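Quinoline 2-oxidoreductase large subunit (Pseudomonas putida, PDB 1T3Q) carries the molybdenum-pterin cytosine dinucleotide site of a xanthine dehydrogenase-family hydroxylase, which probably oxidises quinoline at its C2 position. Local coordinates at residues A369-G374 and I683-G688; A377-R382 and A745-P750. All blocks are in the same frame, centred on the assembly; numbering follows the deposited sequence.

Interaction 1: residues A369-G374 and I683-G688; sequences AYRGVG and IAQAIG. With MCN (pterin cytosine dinucleotide), chain N; SMO (dioxosulfidomolybdenum(VI) ion), chain O.
Arg371 and Tyr370 both end on the side chain of Gln685, which reaches out from helix 672-692. The firm grip is at the arginine: Arg371 NH1 donates to Gln685 OE1 over 2.9 Å. That bond is bent (144° at the hydrogen), with the donor standing above the plane of the amide, and guanidinium and amide are turned almost perpendicular (82°). Extended from CG to NE, with CG anti to the backbone N (chi1 -159°), the arginine runs past the dithiolene, placing pterin N8' over one face of the guanidinium, offset toward its rim, 3.1 Å from Arg371 NH2. Its backbone N lies equally near the sulfur of the molybdenum group, whose metal is held by pterin S7' and S8'. This is the molybdenum pocket of the xanthine dehydrogenase family, formed in part by the loop before helix 375-393; Arg371 NE is hydrogen-bonded to Gly742 O, and Gly372 N to Glu743 OE2. With an alanine at Arg371, Gln685 OE1 would probably lose its donor and the pterin the flat group packed against N8'. The tyrosine side is looser. Gln685 NE2 lies at the ring edge, in plane, 3.4 Å from Tyr370 OH but at a poor angle for a bond. A water bridges instead, accepting from Tyr370 OH and donating to Gln685 O, 2.8 Å from each, while Arg143 of the small subunit packs on both side chains.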
loop_
_atom_site.group_PDB
_atom_site.type_symbol
_atom_site.label_atom_id
_atom_site.label_comp_id
_atom_site.label_asym_id
_atom_site.label_seq_id
_atom_site.Cartn_x
_atom_site.Cartn_y
_atom_site.Cartn_z
ATOM N N ALA B 369 11.955 2.052 -28.905
ATOM C CA ALA B 369 13.249 1.706 -28.336
ATOM C C ALA B 369 13.354 0.267 -27.856
ATOM O O ALA B 369 12.455 -0.250 -27.203
ATOM C CB ALA B 369 13.564 2.643 -27.180
ATOM N N TYR B 370 14.466 -0.366 -28.206
ATOM C CA TYR B 370 14.770 -1.721 -27.775
ATOM C C TYR B 370 16.289 -1.777 -27.661
ATOM O O TYR B 370 17.006 -1.358 -28.570
ATOM C CB TYR B 370 14.253 -2.767 -28.770
ATOM C CG TYR B 370 14.716 -4.189 -28.486
ATOM C CD1 TYR B 370 14.712 -4.709 -27.187
ATOM C CD2 TYR B 370 15.136 -5.021 -29.523
ATOM C CE1 TYR B 370 15.118 -6.021 -26.933
ATOM C CE2 TYR B 370 15.537 -6.337 -29.283
ATOM C CZ TYR B 370 15.528 -6.829 -27.986
ATOM O OH TYR B 370 15.932 -8.127 -27.747
ATOM N N ARG B 371 16.753 -2.250 -26.507
ATOM C CA ARG B 371 18.167 -2.402 -26.185
ATOM C C ARG B 371 19.123 -2.192 -27.358
ATOM O O ARG B 371 19.192 -3.016 -28.278
ATOM C CB ARG B 371 18.383 -3.797 -25.587
ATOM C CG ARG B 371 19.637 -3.950 -24.760
ATOM C CD ARG B 371 19.631 -5.305 -24.077
ATOM N NE ARG B 371 20.644 -5.394 -23.033
ATOM C CZ ARG B 371 20.675 -6.352 -22.113
ATOM N NH1 ARG B 371 19.748 -7.301 -22.113
ATOM N NH2 ARG B 371 21.623 -6.348 -21.182
ATOM N N GLY B 372 19.861 -1.088 -27.316
ATOM C CA GLY B 372 20.815 -0.785 -28.368
ATOM C C GLY B 372 20.248 0.158 -29.412
ATOM O O GLY B 372 20.990 0.759 -30.194
ATOM N N VAL B 373 18.926 0.285 -29.407
ATOM C CA VAL B 373 18.191 1.136 -30.340
ATOM C C VAL B 373 18.724 1.138 -31.772
ATOM O O VAL B 373 19.056 0.084 -32.316
ATOM C CB VAL B 373 18.074 2.595 -29.802
ATOM C CG1 VAL B 373 17.256 2.597 -28.515
ATOM C CG2 VAL B 373 19.453 3.197 -29.542
ATOM N N GLY B 374 18.805 2.317 -32.384
ATOM C CA GLY B 374 19.272 2.408 -33.755
ATOM C C GLY B 374 20.749 2.161 -34.003
ATOM O O GLY B 374 21.168 2.051 -35.160
ATOM N N ILE B 683 23.970 -10.695 -25.226
ATOM C CA ILE B 683 24.449 -11.589 -26.273
ATOM C C ILE B 683 23.355 -12.555 -26.729
ATOM O O ILE B 683 23.236 -12.848 -27.921
ATOM C CB ILE B 683 25.698 -12.391 -25.806
ATOM C CG1 ILE B 683 26.917 -11.457 -25.769
ATOM C CG2 ILE B 683 25.959 -13.572 -26.762
ATOM C CD1 ILE B 683 28.169 -12.066 -25.140
ATOM N N ALA B 684 22.556 -13.051 -25.790
ATOM C CA ALA B 684 21.477 -13.969 -26.146
ATOM C C ALA B 684 20.456 -13.248 -27.035
ATOM O O ALA B 684 20.014 -13.784 -28.052
ATOM C CB ALA B 684 20.800 -14.512 -24.887
ATOM N N GLN B 685 20.086 -12.033 -26.656
ATOM C CA GLN B 685 19.127 -11.276 -27.456
ATOM C C GLN B 685 19.692 -10.995 -28.843
ATOM O O GLN B 685 18.948 -10.959 -29.825
ATOM C CB GLN B 685 18.743 -9.969 -26.751
ATOM C CG GLN B 685 17.806 -10.185 -25.562
ATOM C CD GLN B 685 17.522 -8.912 -24.789
ATOM O OE1 GLN B 685 18.427 -8.130 -24.521
ATOM N NE2 GLN B 685 16.262 -8.710 -24.411
ATOM N N ALA B 686 21.012 -10.811 -28.921
ATOM C CA ALA B 686 21.699 -10.551 -30.187
ATOM C C ALA B 686 21.601 -11.767 -31.104
ATOM O O ALA B 686 21.402 -11.640 -32.312
ATOM C CB ALA B 686 23.172 -10.211 -29.925
ATOM N N ILE B 687 21.760 -12.951 -30.526
ATOM C CA ILE B 687 21.657 -14.181 -31.292
ATOM C C ILE B 687 20.208 -14.315 -31.762
ATOM O O ILE B 687 19.935 -14.784 -32.871
ATOM C CB ILE B 687 22.053 -15.389 -30.420
ATOM C CG1 ILE B 687 23.568 -15.371 -30.205
ATOM C CG2 ILE B 687 21.590 -16.693 -31.070
ATOM C CD1 ILE B 687 24.053 -16.314 -29.104
ATOM N N GLY B 688 19.285 -13.886 -30.911
ATOM C CA GLY B 688 17.879 -13.943 -31.267
ATOM C C GLY B 688 17.622 -13.060 -32.480
ATOM O O GLY B 688 17.106 -13.522 -33.497
HETATM N N1 MCN N . 26.766 -1.880 -13.897
HETATM C C2 MCN N . 27.870 -2.030 -12.995
HETATM N N3 MCN N . 28.968 -1.259 -13.344
HETATM C C4 MCN N . 29.074 -0.410 -14.440
HETATM C C5 MCN N . 27.915 -0.306 -15.337
HETATM C C6 MCN N . 26.778 -1.029 -15.064
HETATM O O2 MCN N . 27.810 -2.789 -12.054
HETATM N N4 MCN N . 30.169 0.283 -14.670
HETATM C "C1'" MCN N . 25.483 -2.709 -13.513
HETATM C C2D MCN N . 24.412 -1.813 -12.740
HETATM O "O2'" MCN N . 23.698 -2.631 -11.747
HETATM C "C3'" MCN N . 23.545 -1.270 -13.857
HETATM C C4D MCN N . 23.450 -2.400 -14.854
HETATM O O4D MCN N . 24.726 -3.193 -14.659
HETATM O "O3'" MCN N . 22.224 -0.901 -13.326
HETATM C "C5'" MCN N . 23.141 -1.983 -16.320
HETATM O "O5'" MCN N . 24.083 -0.988 -16.634
HETATM P PA MCN N . 23.729 0.460 -17.154
HETATM O O1A MCN N . 24.073 1.396 -16.037
HETATM O O2A MCN N . 24.417 0.548 -18.506
HETATM O O3A MCN N . 22.174 0.654 -17.592
HETATM P PB MCN N . 20.846 0.825 -16.714
HETATM O O1B MCN N . 20.281 2.169 -17.039
HETATM O O2B MCN N . 21.102 0.512 -15.269
HETATM O O3B MCN N . 19.885 -0.333 -17.268
HETATM C C10 MCN N . 19.138 -0.150 -18.444
HETATM C "C9'" MCN N . 19.821 -0.969 -19.491
HETATM C "C8'" MCN N . 18.934 -0.817 -20.749
HETATM S "S8'" MCN N . 18.801 0.845 -21.392
HETATM C "C7'" MCN N . 18.302 -1.803 -21.390
HETATM S "S7'" MCN N . 17.266 -1.604 -22.831
HETATM C "C6'" MCN N . 18.410 -3.247 -20.794
HETATM C C7 MCN N . 19.685 -3.410 -20.011
HETATM O "O9'" MCN N . 19.815 -2.399 -19.025
HETATM N "N5'" MCN N . 17.091 -3.485 -20.074
HETATM C C4A MCN N . 17.269 -4.618 -19.184
HETATM N "N8'" MCN N . 19.706 -4.741 -19.315
HETATM C C4B MCN N . 18.468 -5.267 -18.840
HETATM N "N1'" MCN N . 18.597 -6.373 -17.962
HETATM C "C2'" MCN N . 17.433 -6.814 -17.429
HETATM N "N2'" MCN N . 17.500 -7.875 -16.597
HETATM N "N3'" MCN N . 16.212 -6.222 -17.683
HETATM C "C4'" MCN N . 16.005 -5.087 -18.552
HETATM O "O4'" MCN N . 14.902 -4.628 -18.721
HETATM S S SMO O . 16.371 0.490 -25.116
HETATM MO MO SMO O . 17.126 0.817 -23.146
HETATM O OM2 SMO O . 17.719 2.220 -23.986
HETATM O OM1 SMO O . 15.705 1.209 -22.314
HETATM O O HOH W 1 16.430 -9.778 -29.967
#

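Interaction 2: residues A377-R382 and A745-P750; sequences AGQIAR and AMISAP
Helix segments 377-382 and 745-750 run side by side in nearly the same direction, their axes crossing at -24° and approaching to 8.1 Å, with Gln379 level with Ser748 and Ile380 with Pro750. Gln379 meets the partner helix with the aliphatic part of its chain. With CG anti to the backbone N (chi1 -176°), Gln379 CG sits 3.2 Å from Ile747 O and 4.0 Å from Ser748 CA. Ile747 O is thus buried against carbon, with no partner in the model. Pro750, lacking an N-H, kinks its helix, while Met746 O is taken up by Thr376 OG1. A bend at chi2 (72°) turns the amide of Gln379 aside from the helix interface. Gln379 OE1 receives Arg382 NH1 from one turn further along the same helix, at 2.7 Å; the oxygen lies in the guanidinium plane, whereas the donor stands well above the amide plane. NE2 is bonded to Val462 O and Ser461 OG of strand 454-467, and Ser748 OG also reaches Ser461 OG and His642 ND1, so both helices are tied to strand 454-467 through the Ser461 hydroxyl. The other half of the interface is apolar. Ile380 comes across Pro750 at about a right angle, its CD1 4.0 Å from Pro750 CB and its CG1 just as far from the proline carbonyl carbon. The result is a buried, near-parallel helix pair, joining helix 375-393 of the first cofactor-binding family region to helix 744-761, which begins right after the molybdenum-pocket residue Glu743.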
loop_
_atom_site.group_PDB
_atom_site.type_symbol
_atom_site.label_atom_id
_atom_site.label_comp_id
_atom_site.label_asym_id
_atom_site.label_seq_id
_atom_site.Cartn_x
_atom_site.Cartn_y
_atom_site.Cartn_z
ATOM N N ALA B 377 21.796 -1.554 -36.178
ATOM C CA ALA B 377 21.797 -1.757 -37.629
ATOM C C ALA B 377 23.095 -1.332 -38.307
ATOM O O ALA B 377 23.677 -2.099 -39.079
ATOM C CB ALA B 377 20.617 -1.025 -38.265
ATOM N N GLY B 378 23.537 -0.113 -38.023
ATOM C CA GLY B 378 24.764 0.394 -38.625
ATOM C C GLY B 378 25.992 -0.382 -38.185
ATOM O O GLY B 378 26.938 -0.543 -38.951
ATOM N N GLN B 379 25.984 -0.850 -36.943
ATOM C CA GLN B 379 27.099 -1.632 -36.416
ATOM C C GLN B 379 27.205 -2.908 -37.252
ATOM O O GLN B 379 28.293 -3.294 -37.678
ATOM C CB GLN B 379 26.850 -1.974 -34.942
ATOM C CG GLN B 379 27.994 -2.724 -34.239
ATOM C CD GLN B 379 29.211 -1.852 -33.973
ATOM O OE1 GLN B 379 29.112 -0.625 -33.905
ATOM N NE2 GLN B 379 30.364 -2.487 -33.794
ATOM N N ILE B 380 26.069 -3.563 -37.489
ATOM C CA ILE B 380 26.045 -4.777 -38.300
ATOM C C ILE B 380 26.612 -4.507 -39.693
ATOM O O ILE B 380 27.502 -5.209 -40.166
ATOM C CB ILE B 380 24.595 -5.325 -38.474
ATOM C CG1 ILE B 380 24.097 -5.926 -37.159
ATOM C CG2 ILE B 380 24.557 -6.380 -39.585
ATOM C CD1 ILE B 380 22.627 -6.308 -37.185
ATOM N N ALA B 381 26.082 -3.478 -40.344
ATOM C CA ALA B 381 26.506 -3.118 -41.691
ATOM C C ALA B 381 27.987 -2.760 -41.808
ATOM O O ALA B 381 28.692 -3.300 -42.662
ATOM C CB ALA B 381 25.647 -1.960 -42.204
ATOM N N ARG B 382 28.460 -1.863 -40.950
ATOM C CA ARG B 382 29.859 -1.438 -41.007
ATOM C C ARG B 382 30.841 -2.557 -40.671
ATOM O O ARG B 382 31.794 -2.787 -41.406
ATOM C CB ARG B 382 30.104 -0.257 -40.061
ATOM C CG ARG B 382 31.459 0.421 -40.269
ATOM C CD ARG B 382 31.818 1.318 -39.098
ATOM N NE ARG B 382 31.771 0.570 -37.848
ATOM C CZ ARG B 382 30.840 0.728 -36.915
ATOM N NH1 ARG B 382 30.875 -0.012 -35.817
ATOM N NH2 ARG B 382 29.891 1.644 -37.068
ATOM N N ALA B 745 26.114 -5.286 -25.490
ATOM C CA ALA B 745 26.033 -6.504 -26.281
ATOM C C ALA B 745 25.011 -6.451 -27.414
ATOM O O ALA B 745 25.202 -7.093 -28.442
ATOM C CB ALA B 745 25.747 -7.700 -25.371
ATOM N N MET B 746 23.923 -5.709 -27.233
ATOM C CA MET B 746 22.912 -5.628 -28.287
ATOM C C MET B 746 23.281 -4.607 -29.351
ATOM O O MET B 746 22.620 -4.496 -30.385
ATOM C CB MET B 746 21.528 -5.319 -27.707
ATOM C CG MET B 746 20.657 -6.570 -27.529
ATOM S SD MET B 746 20.425 -7.504 -29.080
ATOM C CE MET B 746 19.242 -6.432 -29.924
ATOM N N ILE B 747 24.340 -3.854 -29.098
ATOM C CA ILE B 747 24.801 -2.890 -30.085
ATOM C C ILE B 747 25.791 -3.626 -30.979
ATOM O O ILE B 747 25.702 -3.577 -32.201
ATOM C CB ILE B 747 25.555 -1.702 -29.431
ATOM C CG1 ILE B 747 24.581 -0.813 -28.657
ATOM C CG2 ILE B 747 26.297 -0.900 -30.497
ATOM C CD1 ILE B 747 25.266 0.280 -27.868
ATOM N N SER B 748 26.707 -4.344 -30.336
ATOM C CA SER B 748 27.791 -5.044 -31.015
ATOM C C SER B 748 27.677 -6.545 -31.302
ATOM O O SER B 748 28.053 -6.991 -32.381
ATOM C CB SER B 748 29.084 -4.773 -30.236
ATOM O OG SER B 748 30.180 -5.511 -30.739
ATOM N N ALA B 749 27.182 -7.333 -30.355
ATOM C CA ALA B 749 27.085 -8.772 -30.598
ATOM C C ALA B 749 26.314 -9.147 -31.874
ATOM O O ALA B 749 26.672 -10.102 -32.557
ATOM C CB ALA B 749 26.478 -9.479 -29.378
ATOM N N PRO B 750 25.248 -8.408 -32.220
ATOM C CA PRO B 750 24.554 -8.813 -33.446
ATOM C C PRO B 750 25.484 -8.726 -34.655
ATOM O O PRO B 750 25.422 -9.551 -35.566
ATOM C CB PRO B 750 23.399 -7.818 -33.537
ATOM C CG PRO B 750 23.128 -7.475 -32.087
ATOM C CD PRO B 750 24.529 -7.316 -31.540
#

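Both contacts are buried in the core of the large subunit, their centres about 9 Å apart. They join different but adjoining elements: the loop 369-374 of interaction 1 runs directly into helix 375-393 of interaction 2, and the two partner helices, 672-692 and 744-761, pack on each other where Ala686 CB meets Ala749 CB at 3.4 Å. Met746 of helix 744-761 also touches interaction 1, its CB 3.3 Å from Arg371 O and its SD 3.4 Å from Ala686 N. Chemistry follows place. Beside the cofactor, interaction 1 is polar, with a cross-segment hydrogen bond and a bridging water; farther from the metal, with the Ile747 side chain about 9 Å from the molybdenum group, interaction 2 has no hydrogen bond between its helices and relies on aliphatic packing.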